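Local coordinates for protein endoglucanase (Thermotoga maritima, PDB 1VHO) that is probably a metal-dependent aminopeptidase of the M42 family, using two divalent cations per subunit, although it carries the name endoglucanase, at residues D18-Y23 with G150-I155; G22-V27 with F200-E205; I71-S76 with A83-V88. All coordinates share one frame; numbering follows the deposited sequence.

Interaction 1 (D18-Y23 with G150-I155); sequences DGPSGY and GDIAVI
Pro20 sits on Ile152 and Val154 where the loop between helix 7-16 and helix 25-35 packs against strand 152-155 of the six-stranded antiparallel sheet. The Pro20 ring lies at about a right angle to the Val154 side chain, and its CG comes 3.6 Å from Val154 CG1, with CB and CD almost as near. The same Pro20 CG also meets Ile152 CG2, at 3.9 Å, so one ring corner touches both residues. Ile152 and Val154 are two apart on the strand and direct their side chains to the same face. The two Val154 methyls divide their work: CG1 packs against the Pro20 ring, while CG2 lies against the carboxylate of Asp18, 3.6 Å from Asp18 CG. That carboxylate is positioned by polar partners beyond the two segments, salt bridges from OD1 to Arg102 and Lys169 and a hydrogen bond between OD2 and Tyr104 OH. On the Pro20 side the loop folds into a type II beta turn, Pro20 to Tyr23, closed by a 2.9 Å hydrogen bond from Tyr23 N to Pro20 O. The turn carries Tyr23 to Ile152. Tyr23 CG stands anti to the carbonyl carbon (chi1 -48°), on the side of its backbone N. Ile152 CG1 lies 4.1 Å above the Tyr23 ring plane, offset toward the rim, and Ile152 CD1 is 3.9 Å from Tyr23 CE2.

Interaction 2 (G22-V27 with F200-E205); sequences GYETNV and FSVQEE
At the predicted active-site loop after strand 195-201, Glu24, the N-cap residue of helix 25-35, reaches across to Val202 and Gln203. Its carboxylate oxygen OE2 accepts two backbone N-H groups. Gln203 N lies 2.9 Å from Glu24 OE2 in a nearly straight bond (169° at the hydrogen), and Gly22 N, two residues earlier in the same segment as Glu24, is 3.0 Å from the same oxygen. The two donors approach from opposite faces of the carboxylate plane, each well out of it. A sharp bend at chi2 (93°) sets CD off the line of the chain, and the carboxylate rests on Val202, with Glu24 CD 3.5 Å from Val202 CB. Further back, Glu24 CB packs on Val202 CG1. This grip ties the start of the helix to the type I beta turn from Val202 to Glu205, which holds the predicted proton acceptor Glu204 and the predicted zinc ligand Glu205, as in M42 aminopeptidases. Water extends the link: one molecule donates to Glu24 OE1 at 2.8 Å and accepts from Glu204 N. A second donates to Gly22 O and, at a longer 3.3 Å, to Glu204 OE2. The extended Glu204 side chain brings OE2 to 3.8 Å from Gly22 CA. At the end of the turn, Glu205 OE2 is hydrogen-bonded to Ser49 OG and Thr45 OG1, outside the two segments.

Interaction 3 (I71-S76 with A83-V88); sequences IGFVVS and ARLEPV
Val74 and Glu86 form a reciprocal pair of backbone hydrogen bonds, Val74 N to Glu86 O at 2.8 Å and Glu86 N to Val74 O at 2.9 Å. The ladder continues both ways, from Ser76 N to Arg84 O and from Val88 N to Gly72 O. Beside the Val88-Gly72 bond a water accepts from Gly72 N and donates to Val88 O at 2.7 Å, bridging the two residues. Arg84 O also receives a weak bond from Ser76 OG, 3.4 Å away. With chi1 at 54°, that hydroxyl sits between the backbone N and the carbonyl carbon of Ser76, against the Arg84 chain and against Glu86 CG. The guanidinium of Arg84 is engaged outside the hairpin, in a salt bridge to Glu135.

On the face of Val75 and Leu85 the packing is apolar. Val75 CG2 meets Leu85 CD2 at 3.5 Å, while its other branch, CG1, faces Ala83 CB at 4.1 Å. Leu85 CB in turn touches Phe73 CB, and the edge of the Phe73 ring lies near the Glu86 carbonyl carbon. On the face of Val74 and Glu86, Val74 CB is 4.0 Å from CG1 of Val88, just past the end of the paired strand, and both valines also touch Ile152 of the adjoining strand. Val88 CG2 lies close to the Gly72 carbonyl group. The axes of strands 73-76 and 83-87 approach to 4.3 Å and their N-to-C directions make 139°, the twisted antiparallel pairing of a beta hairpin, here strands 73-79 and 82-87 within the six-stranded antiparallel sheet.

Interactions 1 and 2 share Gly22 and Tyr23, their centres about 11 Å apart: loop 18-23 faces strand 152-155, and the chain then enters helix 25-35 beside the loop after strand 195-201 of the eight-stranded mixed sheet. Interaction 3, its centre about 9 Å from that of interaction 1, lies in the same antiparallel sheet, where backbone hydrogen bonds Ala153-Phe73 and Val75-Asp151 join neighbouring strands. Interactions 2 and 3 do not touch, their centres about 18 Å apart. In sequence, interaction 3 falls between the two segments of each other contact. The shared N-terminal loop thus spans from the antiparallel sheet to the mixed sheet, whose loop 202-205 carries the predicted proton acceptor and one predicted metal ligand.

Interaction 1 (D18-Y23 with G150-I155)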
ATOM      1  N   ASP A  18      -9.792  -6.447  -2.005  1.00 13.96           N
ATOM      2  CA  ASP A  18     -10.079  -5.314  -2.870  1.00 14.13           C
ATOM      3  C   ASP A  18     -10.431  -4.067  -2.077  1.00 14.82           C
ATOM      4  O   ASP A  18     -11.462  -4.024  -1.376  1.00 15.45           O
ATOM      5  CB  ASP A  18     -11.192  -5.651  -3.870  1.00 16.59           C
ATOM      6  CG  ASP A  18     -10.858  -6.788  -4.816  1.00 17.51           C
ATOM      7  OD1 ASP A  18      -9.665  -7.078  -5.055  1.00 16.86           O
ATOM      8  OD2 ASP A  18     -11.794  -7.463  -5.346  1.00 16.83           O
ATOM      9  N   GLY A  19      -9.605  -3.024  -2.249  1.00 11.90           N
ATOM     10  CA  GLY A  19      -9.888  -1.739  -1.577  1.00 14.41           C
ATOM     11  C   GLY A  19      -9.470  -0.583  -2.472  1.00 15.41           C
ATOM     12  O   GLY A  19      -8.444   0.085  -2.259  1.00 15.16           O
ATOM     13  N   PRO A  20     -10.125  -0.414  -3.618  1.00 14.69           N
ATOM     14  CA  PRO A  20      -9.806   0.649  -4.554  1.00 14.17           C
ATOM     15  C   PRO A  20     -10.064   2.000  -3.854  1.00 15.62           C
ATOM     16  O   PRO A  20     -10.834   2.014  -2.901  1.00 14.90           O
ATOM     17  CB  PRO A  20     -10.797   0.452  -5.710  1.00 15.23           C
ATOM     18  CG  PRO A  20     -11.950  -0.264  -5.058  1.00 15.19           C
ATOM     19  CD  PRO A  20     -11.329  -1.192  -4.050  1.00 13.32           C
ATOM     20  N   SER A  21      -9.354   3.010  -4.275  1.00 16.25           N
ATOM     21  CA  SER A  21      -9.473   4.340  -3.625  1.00 18.51           C
ATOM     22  C   SER A  21     -10.937   4.701  -3.393  1.00 19.22           C
ATOM     23  O   SER A  21     -11.745   4.629  -4.342  1.00 18.63           O
ATOM     24  CB  SER A  21      -8.848   5.391  -4.546  1.00 17.51           C
ATOM     25  OG  SER A  21      -7.500   4.982  -4.824  1.00 23.68           O
ATOM     26  N   GLY A  22     -11.237   5.116  -2.174  1.00 18.53           N
ATOM     27  CA  GLY A  22     -12.601   5.508  -1.819  1.00 20.61           C
ATOM     28  C   GLY A  22     -13.426   4.390  -1.243  1.00 20.86           C
ATOM     29  O   GLY A  22     -14.530   4.617  -0.711  1.00 21.17           O
ATOM     30  N   TYR A  23     -13.033   3.128  -1.456  1.00 16.24           N
ATOM     31  CA  TYR A  23     -13.796   1.957  -1.014  1.00 15.16           C
ATOM     32  C   TYR A  23     -12.865   0.963  -0.310  1.00 16.88           C
ATOM     33  O   TYR A  23     -12.843  -0.231  -0.614  1.00 16.60           O
ATOM     34  CB  TYR A  23     -14.418   1.271  -2.267  1.00 16.54           C
ATOM     35  CG  TYR A  23     -15.120   2.283  -3.171  1.00 17.25           C
ATOM     36  CD1 TYR A  23     -16.439   2.659  -2.901  1.00 17.06           C
ATOM     37  CD2 TYR A  23     -14.460   2.896  -4.209  1.00 17.91           C
ATOM     38  CE1 TYR A  23     -17.054   3.636  -3.668  1.00 18.69           C
ATOM     39  CE2 TYR A  23     -15.073   3.871  -5.007  1.00 18.49           C
ATOM     40  CZ  TYR A  23     -16.388   4.211  -4.718  1.00 20.66           C
ATOM     41  OH  TYR A  23     -17.001   5.175  -5.493  1.00 22.01           O
ATOM     42  N   GLY A 150     -21.361   3.471 -12.689  1.00 20.63           N
ATOM     43  CA  GLY A 150     -21.198   3.502 -11.228  1.00 19.03           C
ATOM     44  C   GLY A 150     -20.575   2.217 -10.671  1.00 18.97           C
ATOM     45  O   GLY A 150     -20.074   2.254  -9.531  1.00 16.30           O
ATOM     46  N   ASP A 151     -20.539   1.147 -11.459  1.00 17.52           N
ATOM     47  CA  ASP A 151     -19.946  -0.110 -10.952  1.00 19.26           C
ATOM     48  C   ASP A 151     -18.426   0.100 -10.875  1.00 17.70           C
ATOM     49  O   ASP A 151     -17.866   0.781 -11.721  1.00 15.72           O
ATOM     50  CB  ASP A 151     -20.325  -1.296 -11.839  1.00 19.75           C
ATOM     51  CG  ASP A 151     -21.774  -1.758 -11.541  1.00 18.11           C
ATOM     52  OD1 ASP A 151     -22.344  -1.424 -10.495  1.00 20.25           O
ATOM     53  OD2 ASP A 151     -22.330  -2.437 -12.389  1.00 18.97           O
ATOM     54  N   ILE A 152     -17.800  -0.535  -9.880  1.00 16.61           N
ATOM     55  CA  ILE A 152     -16.352  -0.328  -9.675  1.00 14.83           C
ATOM     56  C   ILE A 152     -15.574  -1.596 -10.052  1.00 16.26           C
ATOM     57  O   ILE A 152     -15.961  -2.682  -9.682  1.00 16.38           O
ATOM     58  CB  ILE A 152     -16.106  -0.012  -8.202  1.00 15.52           C
ATOM     59  CG1 ILE A 152     -16.753   1.359  -7.795  1.00 16.43           C
ATOM     60  CG2 ILE A 152     -14.605   0.008  -7.853  1.00 14.69           C
ATOM     61  CD1 ILE A 152     -16.163   2.527  -8.549  1.00 16.27           C
ATOM     62  N   ALA A 153     -14.456  -1.403 -10.733  1.00 17.71           N
ATOM     63  CA  ALA A 153     -13.614  -2.531 -11.139  1.00 16.22           C
ATOM     64  C   ALA A 153     -12.230  -2.404 -10.515  1.00 16.57           C
ATOM     65  O   ALA A 153     -11.794  -1.297 -10.232  1.00 16.20           O
ATOM     66  CB  ALA A 153     -13.414  -2.462 -12.673  1.00 16.59           C
ATOM     67  N   VAL A 154     -11.594  -3.547 -10.222  1.00 14.01           N
ATOM     68  CA  VAL A 154     -10.219  -3.515  -9.746  1.00 14.53           C
ATOM     69  C   VAL A 154      -9.472  -4.552 -10.616  1.00 15.92           C
ATOM     70  O   VAL A 154     -10.111  -5.309 -11.350  1.00 14.31           O
ATOM     71  CB  VAL A 154     -10.082  -3.889  -8.264  1.00 16.38           C
ATOM     72  CG1 VAL A 154     -10.766  -2.811  -7.373  1.00 17.18           C
ATOM     73  CG2 VAL A 154     -10.749  -5.244  -8.031  1.00 15.40           C
ATOM     74  N   ILE A 155      -8.166  -4.616 -10.486  1.00 15.07           N
ATOM     75  CA  ILE A 155      -7.383  -5.618 -11.222  1.00 14.97           C
ATOM     76  C   ILE A 155      -7.716  -7.001 -10.686  1.00 14.96           C
ATOM     77  O   ILE A 155      -7.851  -7.248  -9.483  1.00 14.11           O
ATOM     78  CB  ILE A 155      -5.876  -5.320 -10.971  1.00 15.15           C
ATOM     79  CG1 ILE A 155      -5.493  -4.058 -11.730  1.00 18.19           C
ATOM     80  CG2 ILE A 155      -5.005  -6.500 -11.407  1.00 15.92           C
ATOM     81  CD1 ILE A 155      -5.628  -4.176 -13.206  1.00 25.07           C
TER

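Interaction 2 (G22-V27 with F200-E205)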
ATOM      1  N   GLY A  22     -11.237   5.116  -2.174  1.00 18.53           N
ATOM      2  CA  GLY A  22     -12.601   5.508  -1.819  1.00 20.61           C
ATOM      3  C   GLY A  22     -13.426   4.390  -1.243  1.00 20.86           C
ATOM      4  O   GLY A  22     -14.530   4.617  -0.711  1.00 21.17           O
ATOM      5  N   TYR A  23     -13.033   3.128  -1.456  1.00 16.24           N
ATOM      6  CA  TYR A  23     -13.796   1.957  -1.014  1.00 15.16           C
ATOM      7  C   TYR A  23     -12.865   0.963  -0.310  1.00 16.88           C
ATOM      8  O   TYR A  23     -12.843  -0.231  -0.614  1.00 16.60           O
ATOM      9  CB  TYR A  23     -14.418   1.271  -2.267  1.00 16.54           C
ATOM     10  CG  TYR A  23     -15.120   2.283  -3.171  1.00 17.25           C
ATOM     11  CD1 TYR A  23     -16.439   2.659  -2.901  1.00 17.06           C
ATOM     12  CD2 TYR A  23     -14.460   2.896  -4.209  1.00 17.91           C
ATOM     13  CE1 TYR A  23     -17.054   3.636  -3.668  1.00 18.69           C
ATOM     14  CE2 TYR A  23     -15.073   3.871  -5.007  1.00 18.49           C
ATOM     15  CZ  TYR A  23     -16.388   4.211  -4.718  1.00 20.66           C
ATOM     16  OH  TYR A  23     -17.001   5.175  -5.493  1.00 22.01           O
ATOM     17  N   GLU A  24     -12.051   1.463   0.623  1.00 16.03           N
ATOM     18  CA  GLU A  24     -11.068   0.623   1.308  1.00 16.33           C
ATOM     19  C   GLU A  24     -11.604  -0.089   2.524  1.00 17.89           C
ATOM     20  O   GLU A  24     -10.837  -0.861   3.149  1.00 17.56           O
ATOM     21  CB  GLU A  24      -9.857   1.511   1.766  1.00 16.34           C
ATOM     22  CG  GLU A  24      -9.246   2.328   0.646  1.00 18.06           C
ATOM     23  CD  GLU A  24      -9.777   3.733   0.484  1.00 20.70           C
ATOM     24  OE1 GLU A  24     -10.880   4.066   0.922  1.00 19.93           O
ATOM     25  OE2 GLU A  24      -9.075   4.555  -0.125  1.00 21.83           O
ATOM     26  N   THR A  25     -12.925  -0.124   2.788  1.00 17.14           N
ATOM     27  CA  THR A  25     -13.433  -0.733   3.999  1.00 19.16           C
ATOM     28  C   THR A  25     -13.084  -2.161   4.272  1.00 17.56           C
ATOM     29  O   THR A  25     -12.825  -2.546   5.409  1.00 18.34           O
ATOM     30  CB  THR A  25     -15.040  -0.711   3.958  1.00 22.97           C
ATOM     31  OG1 THR A  25     -15.338   0.441   3.160  1.00 35.96           O
ATOM     32  CG2 THR A  25     -15.549  -0.567   5.343  1.00 27.76           C
ATOM     33  N   ASN A  26     -13.199  -3.016   3.262  1.00 16.22           N
ATOM     34  CA  ASN A  26     -12.892  -4.426   3.474  1.00 19.18           C
ATOM     35  C   ASN A  26     -11.416  -4.653   3.824  1.00 17.30           C
ATOM     36  O   ASN A  26     -11.150  -5.639   4.538  1.00 15.24           O
ATOM     37  CB  ASN A  26     -13.341  -5.285   2.286  1.00 20.07           C
ATOM     38  CG  ASN A  26     -13.536  -6.733   2.784  1.00 23.52           C
ATOM     39  OD1 ASN A  26     -14.127  -6.964   3.855  1.00 23.99           O
ATOM     40  ND2 ASN A  26     -13.050  -7.681   2.017  1.00 26.40           N
ATOM     41  N   VAL A  27     -10.526  -3.909   3.222  1.00 16.49           N
ATOM     42  CA  VAL A  27      -9.073  -4.062   3.541  1.00 15.29           C
ATOM     43  C   VAL A  27      -8.838  -3.623   4.980  1.00 15.21           C
ATOM     44  O   VAL A  27      -8.145  -4.287   5.750  1.00 15.80           O
ATOM     45  CB  VAL A  27      -8.228  -3.205   2.592  1.00 15.88           C
ATOM     46  CG1 VAL A  27      -6.742  -3.276   3.059  1.00 18.11           C
ATOM     47  CG2 VAL A  27      -8.329  -3.702   1.149  1.00 14.38           C
ATOM     48  N   PHE A 200      -2.911   3.271   9.066  1.00 16.82           N
ATOM     49  CA  PHE A 200      -3.291   2.718   7.768  1.00 17.60           C
ATOM     50  C   PHE A 200      -4.268   3.716   7.136  1.00 18.31           C
ATOM     51  O   PHE A 200      -5.481   3.733   7.412  1.00 19.25           O
ATOM     52  CB  PHE A 200      -3.928   1.327   7.955  1.00 17.42           C
ATOM     53  CG  PHE A 200      -3.061   0.339   8.703  1.00 15.34           C
ATOM     54  CD1 PHE A 200      -3.133   0.253  10.092  1.00 17.77           C
ATOM     55  CD2 PHE A 200      -2.171  -0.483   8.036  1.00 15.81           C
ATOM     56  CE1 PHE A 200      -2.343  -0.665  10.786  1.00 18.45           C
ATOM     57  CE2 PHE A 200      -1.345  -1.374   8.711  1.00 15.45           C
ATOM     58  CZ  PHE A 200      -1.449  -1.470  10.111  1.00 17.91           C
ATOM     59  N   SER A 201      -3.768   4.576   6.279  1.00 19.34           N
ATOM     60  CA  SER A 201      -4.487   5.652   5.654  1.00 20.63           C
ATOM     61  C   SER A 201      -5.220   5.338   4.364  1.00 22.59           C
ATOM     62  O   SER A 201      -4.631   4.811   3.421  1.00 21.39           O
ATOM     63  CB  SER A 201      -3.465   6.782   5.307  1.00 23.67           C
ATOM     64  OG  SER A 201      -4.148   7.987   5.018  1.00 30.62           O
ATOM     65  N   VAL A 202      -6.482   5.812   4.324  1.00 21.59           N
ATOM     66  CA  VAL A 202      -7.255   5.619   3.085  1.00 22.58           C
ATOM     67  C   VAL A 202      -7.056   6.816   2.179  1.00 24.78           C
ATOM     68  O   VAL A 202      -6.505   7.859   2.560  1.00 25.45           O
ATOM     69  CB  VAL A 202      -8.744   5.386   3.377  1.00 20.28           C
ATOM     70  CG1 VAL A 202      -8.918   4.130   4.210  1.00 22.30           C
ATOM     71  CG2 VAL A 202      -9.316   6.616   4.116  1.00 20.94           C
ATOM     72  N   GLN A 203      -7.530   6.728   0.937  1.00 23.83           N
ATOM     73  CA  GLN A 203      -7.320   7.773  -0.030  1.00 28.78           C
ATOM     74  C   GLN A 203      -7.899   9.145   0.315  1.00 31.44           C
ATOM     75  O   GLN A 203      -7.244  10.149   0.024  1.00 31.29           O
ATOM     76  CB  GLN A 203      -7.909   7.351  -1.390  1.00 28.11           C
ATOM     77  CG  GLN A 203      -7.238   8.094  -2.550  1.00 35.83           C
ATOM     78  CD  GLN A 203      -8.193   9.100  -3.162  1.00 40.45           C
ATOM     79  OE1 GLN A 203      -9.352   9.145  -2.755  1.00 43.53           O
ATOM     80  NE2 GLN A 203      -7.696   9.870  -4.119  1.00 43.08           N
ATOM     81  N   GLU A 204      -9.065   9.188   0.932  1.00 33.69           N
ATOM     82  CA  GLU A 204      -9.706  10.465   1.212  1.00 37.65           C
ATOM     83  C   GLU A 204      -9.158  11.278   2.358  1.00 38.64           C
ATOM     84  O   GLU A 204      -9.818  12.292   2.685  1.00 40.37           O
ATOM     85  CB  GLU A 204     -11.225  10.250   1.343  1.00 40.67           C
ATOM     86  CG  GLU A 204     -11.880  10.020  -0.027  1.00 47.63           C
ATOM     87  CD  GLU A 204     -13.332   9.596   0.061  1.00 53.37           C
ATOM     88  OE1 GLU A 204     -13.984   9.867   1.099  1.00 55.87           O
ATOM     89  OE2 GLU A 204     -13.862   8.991  -0.905  1.00 53.76           O
ATOM     90  N   GLU A 205      -8.007  10.975   2.933  1.00 36.70           N
ATOM     91  CA  GLU A 205      -7.439  11.754   4.015  1.00 36.36           C
ATOM     92  C   GLU A 205      -6.659  12.923   3.430  1.00 36.73           C
ATOM     93  O   GLU A 205      -6.187  12.856   2.302  1.00 36.60           O
ATOM     94  CB  GLU A 205      -6.484  10.927   4.905  1.00 33.95           C
ATOM     95  CG  GLU A 205      -7.157   9.699   5.499  1.00 30.80           C
ATOM     96  CD  GLU A 205      -8.070   9.994   6.657  1.00 30.38           C
ATOM     97  OE1 GLU A 205      -8.240  11.188   6.979  1.00 33.70           O
ATOM     98  OE2 GLU A 205      -8.627   9.079   7.285  1.00 29.44           O
TER
HETATM   99  O   HOH W   1     -16.275   6.853  -1.378  1.00 35.71           O
HETATM  100  O   HOH W   2     -10.871   6.863   0.978  1.00 24.85           O

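Interaction 3 (I71-S76 with A83-V88)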
ATOM      1  N   ILE A  71      -5.454   0.799  -7.227  1.00 17.44           N
ATOM      2  CA  ILE A  71      -6.125   1.429  -8.365  1.00 20.07           C
ATOM      3  C   ILE A  71      -7.459   0.735  -8.616  1.00 19.25           C
ATOM      4  O   ILE A  71      -7.727  -0.437  -8.319  1.00 16.41           O
ATOM      5  CB  ILE A  71      -5.253   1.423  -9.617  1.00 26.88           C
ATOM      6  CG1 ILE A  71      -5.050   0.022 -10.145  1.00 26.96           C
ATOM      7  CG2 ILE A  71      -3.903   2.108  -9.327  1.00 26.97           C
ATOM      8  CD1 ILE A  71      -5.647  -0.141 -11.543  1.00 33.09           C
ATOM      9  N   GLY A  72      -8.351   1.555  -9.171  1.00 16.67           N
ATOM     10  CA  GLY A  72      -9.680   1.054  -9.493  1.00 19.16           C
ATOM     11  C   GLY A  72     -10.226   1.902 -10.669  1.00 19.14           C
ATOM     12  O   GLY A  72      -9.622   2.928 -11.059  1.00 20.20           O
ATOM     13  N   PHE A  73     -11.315   1.422 -11.202  1.00 17.03           N
ATOM     14  CA  PHE A  73     -12.000   2.090 -12.320  1.00 16.19           C
ATOM     15  C   PHE A  73     -13.501   2.106 -12.028  1.00 17.22           C
ATOM     16  O   PHE A  73     -14.031   1.254 -11.310  1.00 16.97           O
ATOM     17  CB  PHE A  73     -11.838   1.276 -13.643  1.00 15.82           C
ATOM     18  CG  PHE A  73     -10.429   0.986 -14.033  1.00 19.20           C
ATOM     19  CD1 PHE A  73      -9.704   1.843 -14.822  1.00 22.26           C
ATOM     20  CD2 PHE A  73      -9.825  -0.199 -13.600  1.00 21.70           C
ATOM     21  CE1 PHE A  73      -8.379   1.565 -15.178  1.00 27.31           C
ATOM     22  CE2 PHE A  73      -8.500  -0.460 -13.923  1.00 26.58           C
ATOM     23  CZ  PHE A  73      -7.777   0.396 -14.735  1.00 25.02           C
ATOM     24  N   VAL A  74     -14.183   3.093 -12.604  1.00 15.42           N
ATOM     25  CA  VAL A  74     -15.634   3.147 -12.474  1.00 15.16           C
ATOM     26  C   VAL A  74     -16.244   3.080 -13.872  1.00 16.78           C
ATOM     27  O   VAL A  74     -15.628   3.623 -14.811  1.00 18.73           O
ATOM     28  CB  VAL A  74     -16.073   4.460 -11.746  1.00 18.43           C
ATOM     29  CG1 VAL A  74     -15.574   5.696 -12.482  1.00 17.77           C
ATOM     30  CG2 VAL A  74     -17.587   4.450 -11.605  1.00 16.06           C
ATOM     31  N   VAL A  75     -17.361   2.406 -14.038  1.00 16.68           N
ATOM     32  CA  VAL A  75     -18.002   2.356 -15.361  1.00 18.08           C
ATOM     33  C   VAL A  75     -18.607   3.783 -15.543  1.00 19.05           C
ATOM     34  O   VAL A  75     -19.397   4.184 -14.680  1.00 20.57           O
ATOM     35  CB  VAL A  75     -19.107   1.309 -15.417  1.00 20.77           C
ATOM     36  CG1 VAL A  75     -19.904   1.408 -16.706  1.00 19.63           C
ATOM     37  CG2 VAL A  75     -18.459  -0.101 -15.310  1.00 22.09           C
ATOM     38  N   SER A  76     -18.140   4.507 -16.530  1.00 21.43           N
ATOM     39  CA  SER A  76     -18.665   5.874 -16.690  1.00 24.24           C
ATOM     40  C   SER A  76     -19.713   5.957 -17.780  1.00 27.74           C
ATOM     41  O   SER A  76     -20.490   6.907 -17.806  1.00 26.01           O
ATOM     42  CB  SER A  76     -17.489   6.793 -17.054  1.00 23.89           C
ATOM     43  OG  SER A  76     -16.850   6.248 -18.189  1.00 27.56           O
ATOM     44  N   ALA A  83     -18.808  -0.931 -22.494  1.00 25.74           N
ATOM     45  CA  ALA A  83     -18.836  -0.109 -21.270  1.00 22.81           C
ATOM     46  C   ALA A  83     -17.467   0.570 -21.163  1.00 24.56           C
ATOM     47  O   ALA A  83     -16.400  -0.084 -21.244  1.00 24.31           O
ATOM     48  CB  ALA A  83     -19.118  -0.892 -20.022  1.00 19.74           C
ATOM     49  N   ARG A  84     -17.476   1.876 -20.920  1.00 22.33           N
ATOM     50  CA  ARG A  84     -16.232   2.613 -20.783  1.00 22.16           C
ATOM     51  C   ARG A  84     -15.815   2.698 -19.300  1.00 20.44           C
ATOM     52  O   ARG A  84     -16.697   2.874 -18.475  1.00 23.46           O
ATOM     53  CB  ARG A  84     -16.418   4.068 -21.306  1.00 27.10           C
ATOM     54  CG  ARG A  84     -15.198   4.906 -20.929  1.00 30.71           C
ATOM     55  CD  ARG A  84     -15.375   6.359 -21.306  1.00 39.56           C
ATOM     56  NE  ARG A  84     -15.086   6.587 -22.726  1.00 46.49           N
ATOM     57  CZ  ARG A  84     -15.463   7.705 -23.343  1.00 50.64           C
ATOM     58  NH1 ARG A  84     -16.126   8.650 -22.669  1.00 49.68           N
ATOM     59  NH2 ARG A  84     -15.188   7.856 -24.628  1.00 52.24           N
ATOM     60  N   LEU A  85     -14.533   2.540 -19.003  1.00 20.99           N
ATOM     61  CA  LEU A  85     -14.069   2.611 -17.621  1.00 23.52           C
ATOM     62  C   LEU A  85     -13.141   3.818 -17.419  1.00 23.65           C
ATOM     63  O   LEU A  85     -12.286   4.029 -18.281  1.00 25.64           O
ATOM     64  CB  LEU A  85     -13.213   1.381 -17.255  1.00 22.86           C
ATOM     65  CG  LEU A  85     -13.890   0.008 -17.368  1.00 28.72           C
ATOM     66  CD1 LEU A  85     -12.898  -1.088 -16.941  1.00 30.47           C
ATOM     67  CD2 LEU A  85     -15.121  -0.052 -16.489  1.00 26.13           C
ATOM     68  N   GLU A  86     -13.302   4.540 -16.333  1.00 23.04           N
ATOM     69  CA  GLU A  86     -12.454   5.665 -16.003  1.00 21.28           C
ATOM     70  C   GLU A  86     -11.738   5.394 -14.679  1.00 20.56           C
ATOM     71  O   GLU A  86     -12.371   4.877 -13.780  1.00 20.02           O
ATOM     72  CB  GLU A  86     -13.326   6.949 -15.818  1.00 28.32           C
ATOM     73  CG  GLU A  86     -13.787   7.414 -17.190  1.00 36.41           C
ATOM     74  CD  GLU A  86     -14.389   8.794 -17.237  1.00 42.80           C
ATOM     75  OE1 GLU A  86     -14.662   9.237 -18.372  1.00 46.70           O
ATOM     76  OE2 GLU A  86     -14.595   9.422 -16.171  1.00 47.21           O
ATOM     77  N   PRO A  87     -10.463   5.723 -14.556  1.00 20.49           N
ATOM     78  CA  PRO A  87      -9.757   5.527 -13.309  1.00 22.79           C
ATOM     79  C   PRO A  87     -10.419   6.273 -12.168  1.00 24.97           C
ATOM     80  O   PRO A  87     -11.078   7.318 -12.384  1.00 24.94           O
ATOM     81  CB  PRO A  87      -8.351   6.057 -13.540  1.00 22.75           C
ATOM     82  CG  PRO A  87      -8.249   6.329 -14.994  1.00 25.26           C
ATOM     83  CD  PRO A  87      -9.657   6.425 -15.567  1.00 23.04           C
ATOM     84  N   VAL A  88     -10.363   5.710 -10.954  1.00 23.81           N
ATOM     85  CA  VAL A  88     -10.921   6.392  -9.808  1.00 26.98           C
ATOM     86  C   VAL A  88      -9.800   7.182  -9.077  1.00 27.77           C
ATOM     87  O   VAL A  88      -8.622   6.794  -9.243  1.00 27.72           O
ATOM     88  CB  VAL A  88     -11.664   5.526  -8.796  1.00 28.68           C
ATOM     89  CG1 VAL A  88     -12.856   4.804  -9.447  1.00 30.91           C
ATOM     90  CG2 VAL A  88     -10.767   4.511  -8.132  1.00 33.30           C
TER
HETATM   91  O   HOH W   3      -7.179   4.549  -9.479  1.00 35.16           O